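Local coordinates for protein interpain A (Prevotella intermedia, PDB 3BB7) that probably cleaves proteins as a secreted C10-family cysteine peptidase, captured here as a zymogen with its prodomain still attached, at residues Phe51-Lys56 and Ala265-Val270. The protein carries 1 engineered substitution. Sequence-based numbering, arbitrary orientation.
Sequences FKWWLK and AGHAFV
Trp53 of the propeptide helix lies flat against the imidazole of His267, the predicted proton acceptor of the active site. The evidence for a face-to-face stack is direct: the five-membered ring of the indole and the imidazole have centroids 3.5 Å apart and planes inclined by only 9°. Their closest atoms are Trp53 CD1 and His267 NE2, at 3.3 Å, and the Trp53 CB adds a CH-pi contact over the same imidazole. With CG anti to the backbone N (chi1 167°), Trp53 sends its indole off the helix flank toward the strand. Although Trp53 NE1 is only 3.5 Å from His267 NE2, the angle is too poor for a bond, and each nitrogen is satisfied elsewhere: NE1 by Phe307 O, NE2 by Glu310 OE1. Each of those bonds probably restricts how its ring can slide or turn within the stack. Phe269, two residues along the strand, meets the six-membered end of the indole, its CE2 lying 3.9 Å from Trp53 CZ3, which sits near the plane of the phenyl at its edge. The phenyl also meets Trp284 edge-to-face and the ring of Tyr253 with planes at about 30°. All three touching residues are buried. The histidine side chain is about 6 Å from that of Ala116, the engineered residue at the predicted nucleophile position. Separately, the stack on a propeptide residue is consistent with the imidazole being held in an inactive, zymogen arrangement. Helix 49-68 thus packs on strand 267-274, where Ser50 OG accepts a bond from Ala268 N, while Ala268 and Val270 touch helix 116-128.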
ATOM      1  N   PHE A  51      -6.073   5.575  -0.703  1.00 12.20           N
ATOM      2  CA  PHE A  51      -5.991   6.998  -1.032  1.00 11.97           C
ATOM      3  C   PHE A  51      -6.996   7.793  -0.197  1.00 12.59           C
ATOM      4  O   PHE A  51      -6.681   8.890   0.313  1.00 11.49           O
ATOM      5  CB  PHE A  51      -6.235   7.179  -2.537  1.00 11.82           C
ATOM      6  CG  PHE A  51      -6.273   8.613  -3.004  1.00 10.95           C
ATOM      7  CD1 PHE A  51      -7.448   9.169  -3.536  1.00 13.19           C
ATOM      8  CD2 PHE A  51      -5.110   9.369  -2.996  1.00 12.46           C
ATOM      9  CE1 PHE A  51      -7.462  10.503  -4.008  1.00 13.56           C
ATOM     10  CE2 PHE A  51      -5.097  10.677  -3.476  1.00 14.15           C
ATOM     11  CZ  PHE A  51      -6.284  11.251  -3.975  1.00 13.20           C
ATOM     12  N   LYS A  52      -8.178   7.215   0.007  1.00 12.85           N
ATOM     13  CA  LYS A  52      -9.169   7.854   0.875  1.00 14.55           C
ATOM     14  C   LYS A  52      -8.631   8.058   2.294  1.00 12.89           C
ATOM     15  O   LYS A  52      -8.833   9.136   2.884  1.00 13.69           O
ATOM     16  CB  LYS A  52     -10.463   7.034   0.886  1.00 15.18           C
ATOM     17  CG  LYS A  52     -11.270   7.254  -0.364  1.00 20.26           C
ATOM     18  CD  LYS A  52     -12.609   6.501  -0.302  1.00 26.51           C
ATOM     19  CE  LYS A  52     -13.620   7.089  -1.281  1.00 31.22           C
ATOM     20  NZ  LYS A  52     -12.976   7.418  -2.593  1.00 34.18           N
ATOM     21  N   TRP A  53      -7.926   7.051   2.827  1.00 12.17           N
ATOM     22  CA  TRP A  53      -7.285   7.178   4.138  1.00 12.41           C
ATOM     23  C   TRP A  53      -6.302   8.350   4.134  1.00 12.75           C
ATOM     24  O   TRP A  53      -6.322   9.198   5.044  1.00 12.05           O
ATOM     25  CB  TRP A  53      -6.554   5.891   4.558  1.00 12.97           C
ATOM     26  CG  TRP A  53      -5.665   6.160   5.724  1.00 12.97           C
ATOM     27  CD1 TRP A  53      -6.035   6.268   7.057  1.00 14.04           C
ATOM     28  CD2 TRP A  53      -4.267   6.460   5.678  1.00 13.44           C
ATOM     29  NE1 TRP A  53      -4.928   6.550   7.830  1.00 15.06           N
ATOM     30  CE2 TRP A  53      -3.839   6.704   7.009  1.00 13.13           C
ATOM     31  CE3 TRP A  53      -3.333   6.526   4.639  1.00 12.27           C
ATOM     32  CZ2 TRP A  53      -2.515   7.061   7.319  1.00 13.35           C
ATOM     33  CZ3 TRP A  53      -2.004   6.865   4.938  1.00 13.49           C
ATOM     34  CH2 TRP A  53      -1.609   7.126   6.277  1.00 13.97           C
ATOM     35  N   TRP A  54      -5.455   8.400   3.111  1.00 12.06           N
ATOM     36  CA  TRP A  54      -4.412   9.413   3.040  1.00 11.08           C
ATOM     37  C   TRP A  54      -5.047  10.819   3.062  1.00 11.35           C
ATOM     38  O   TRP A  54      -4.572  11.707   3.772  1.00 11.28           O
ATOM     39  CB  TRP A  54      -3.559   9.208   1.785  1.00 10.54           C
ATOM     40  CG  TRP A  54      -2.462  10.225   1.683  1.00  9.87           C
ATOM     41  CD1 TRP A  54      -1.241  10.204   2.323  1.00 11.73           C
ATOM     42  CD2 TRP A  54      -2.482  11.414   0.883  1.00  9.87           C
ATOM     43  NE1 TRP A  54      -0.516  11.335   1.990  1.00 10.12           N
ATOM     44  CE2 TRP A  54      -1.243  12.079   1.085  1.00  9.64           C
ATOM     45  CE3 TRP A  54      -3.427  11.974   0.007  1.00 11.96           C
ATOM     46  CZ2 TRP A  54      -0.956  13.308   0.495  1.00  9.50           C
ATOM     47  CZ3 TRP A  54      -3.128  13.185  -0.604  1.00 10.98           C
ATOM     48  CH2 TRP A  54      -1.898  13.830  -0.362  1.00 10.99           C
ATOM     49  N   LEU A  55      -6.116  11.028   2.304  1.00 11.57           N
ATOM     50  CA  LEU A  55      -6.790  12.325   2.313  1.00 11.79           C
ATOM     51  C   LEU A  55      -7.331  12.671   3.705  1.00 11.73           C
ATOM     52  O   LEU A  55      -7.249  13.832   4.142  1.00 11.34           O
ATOM     53  CB  LEU A  55      -7.930  12.355   1.292  1.00 11.77           C
ATOM     54  CG  LEU A  55      -7.513  12.339  -0.185  1.00 12.45           C
ATOM     55  CD1 LEU A  55      -8.771  12.194  -1.067  1.00 13.23           C
ATOM     56  CD2 LEU A  55      -6.732  13.582  -0.596  1.00 12.16           C
ATOM     57  N   LYS A  56      -7.915  11.690   4.382  1.00 12.43           N
ATOM     58  CA  LYS A  56      -8.441  11.920   5.749  1.00 13.59           C
ATOM     59  C   LYS A  56      -7.312  12.267   6.738  1.00 12.39           C
ATOM     60  O   LYS A  56      -7.444  13.187   7.558  1.00 12.38           O
ATOM     61  CB  LYS A  56      -9.235  10.695   6.219  1.00 14.96           C
ATOM     62  CG  LYS A  56     -10.563  10.514   5.461  1.00 19.49           C
ATOM     63  CD  LYS A  56     -11.440   9.453   6.105  1.00 25.56           C
ATOM     64  CE  LYS A  56     -12.908   9.650   5.710  1.00 29.55           C
ATOM     65  NZ  LYS A  56     -13.869   8.870   6.574  1.00 31.94           N
ATOM     66  N   ALA A 265     -12.073  -2.195   6.477  1.00 23.33           N
ATOM     67  CA  ALA A 265     -11.049  -3.218   6.226  1.00 20.55           C
ATOM     68  C   ALA A 265      -9.633  -2.687   6.085  1.00 19.44           C
ATOM     69  O   ALA A 265      -8.758  -3.372   5.536  1.00 18.13           O
ATOM     70  CB  ALA A 265     -11.401  -4.037   5.005  1.00 21.35           C
ATOM     71  N   GLY A 266      -9.391  -1.485   6.574  1.00 17.67           N
ATOM     72  CA  GLY A 266      -8.039  -0.929   6.574  1.00 18.64           C
ATOM     73  C   GLY A 266      -7.548  -0.348   5.275  1.00 18.15           C
ATOM     74  O   GLY A 266      -8.302  -0.122   4.318  1.00 20.19           O
ATOM     75  N   HIS A 267      -6.257  -0.048   5.272  1.00 15.69           N
ATOM     76  CA  HIS A 267      -5.615   0.541   4.126  1.00 14.76           C
ATOM     77  C   HIS A 267      -4.220  -0.044   4.077  1.00 13.87           C
ATOM     78  O   HIS A 267      -3.594  -0.326   5.109  1.00 14.07           O
ATOM     79  CB  HIS A 267      -5.532   2.075   4.262  1.00 14.50           C
ATOM     80  CG  HIS A 267      -5.278   2.543   5.659  1.00 15.79           C
ATOM     81  ND1 HIS A 267      -4.045   2.977   6.104  1.00 17.40           N
ATOM     82  CD2 HIS A 267      -6.119   2.649   6.715  1.00 16.33           C
ATOM     83  CE1 HIS A 267      -4.133   3.294   7.387  1.00 13.83           C
ATOM     84  NE2 HIS A 267      -5.385   3.115   7.775  1.00 17.49           N
ATOM     85  N   ALA A 268      -3.704  -0.228   2.881  1.00 12.33           N
ATOM     86  CA  ALA A 268      -2.316  -0.652   2.734  1.00 11.46           C
ATOM     87  C   ALA A 268      -1.885  -0.379   1.319  1.00 11.63           C
ATOM     88  O   ALA A 268      -2.701  -0.332   0.399  1.00 11.78           O
ATOM     89  CB  ALA A 268      -2.127  -2.160   3.098  1.00 11.24           C
ATOM     90  N   PHE A 269      -0.588  -0.175   1.154  1.00 10.83           N
ATOM     91  CA  PHE A 269      -0.053   0.238  -0.111  1.00 10.95           C
ATOM     92  C   PHE A 269       1.430  -0.042  -0.069  1.00 10.70           C
ATOM     93  O   PHE A 269       1.959  -0.502   0.963  1.00 11.45           O
ATOM     94  CB  PHE A 269      -0.370   1.724  -0.399  1.00 11.48           C
ATOM     95  CG  PHE A 269      -0.011   2.689   0.722  1.00 11.20           C
ATOM     96  CD1 PHE A 269       1.265   3.279   0.806  1.00 12.04           C
ATOM     97  CD2 PHE A 269      -0.965   3.046   1.667  1.00 14.22           C
ATOM     98  CE1 PHE A 269       1.566   4.202   1.819  1.00 14.44           C
ATOM     99  CE2 PHE A 269      -0.658   3.982   2.681  1.00 15.53           C
ATOM    100  CZ  PHE A 269       0.600   4.526   2.754  1.00 13.82           C
ATOM    101  N   VAL A 270       2.098   0.232  -1.183  1.00 10.70           N
ATOM    102  CA  VAL A 270       3.541   0.045  -1.264  1.00 11.12           C
ATOM    103  C   VAL A 270       4.229   1.398  -1.428  1.00 11.05           C
ATOM    104  O   VAL A 270       3.805   2.216  -2.275  1.00 12.34           O
ATOM    105  CB  VAL A 270       3.964  -0.907  -2.419  1.00 10.64           C
ATOM    106  CG1 VAL A 270       5.479  -1.118  -2.434  1.00 11.25           C
ATOM    107  CG2 VAL A 270       3.204  -2.218  -2.288  1.00 13.07           C
TER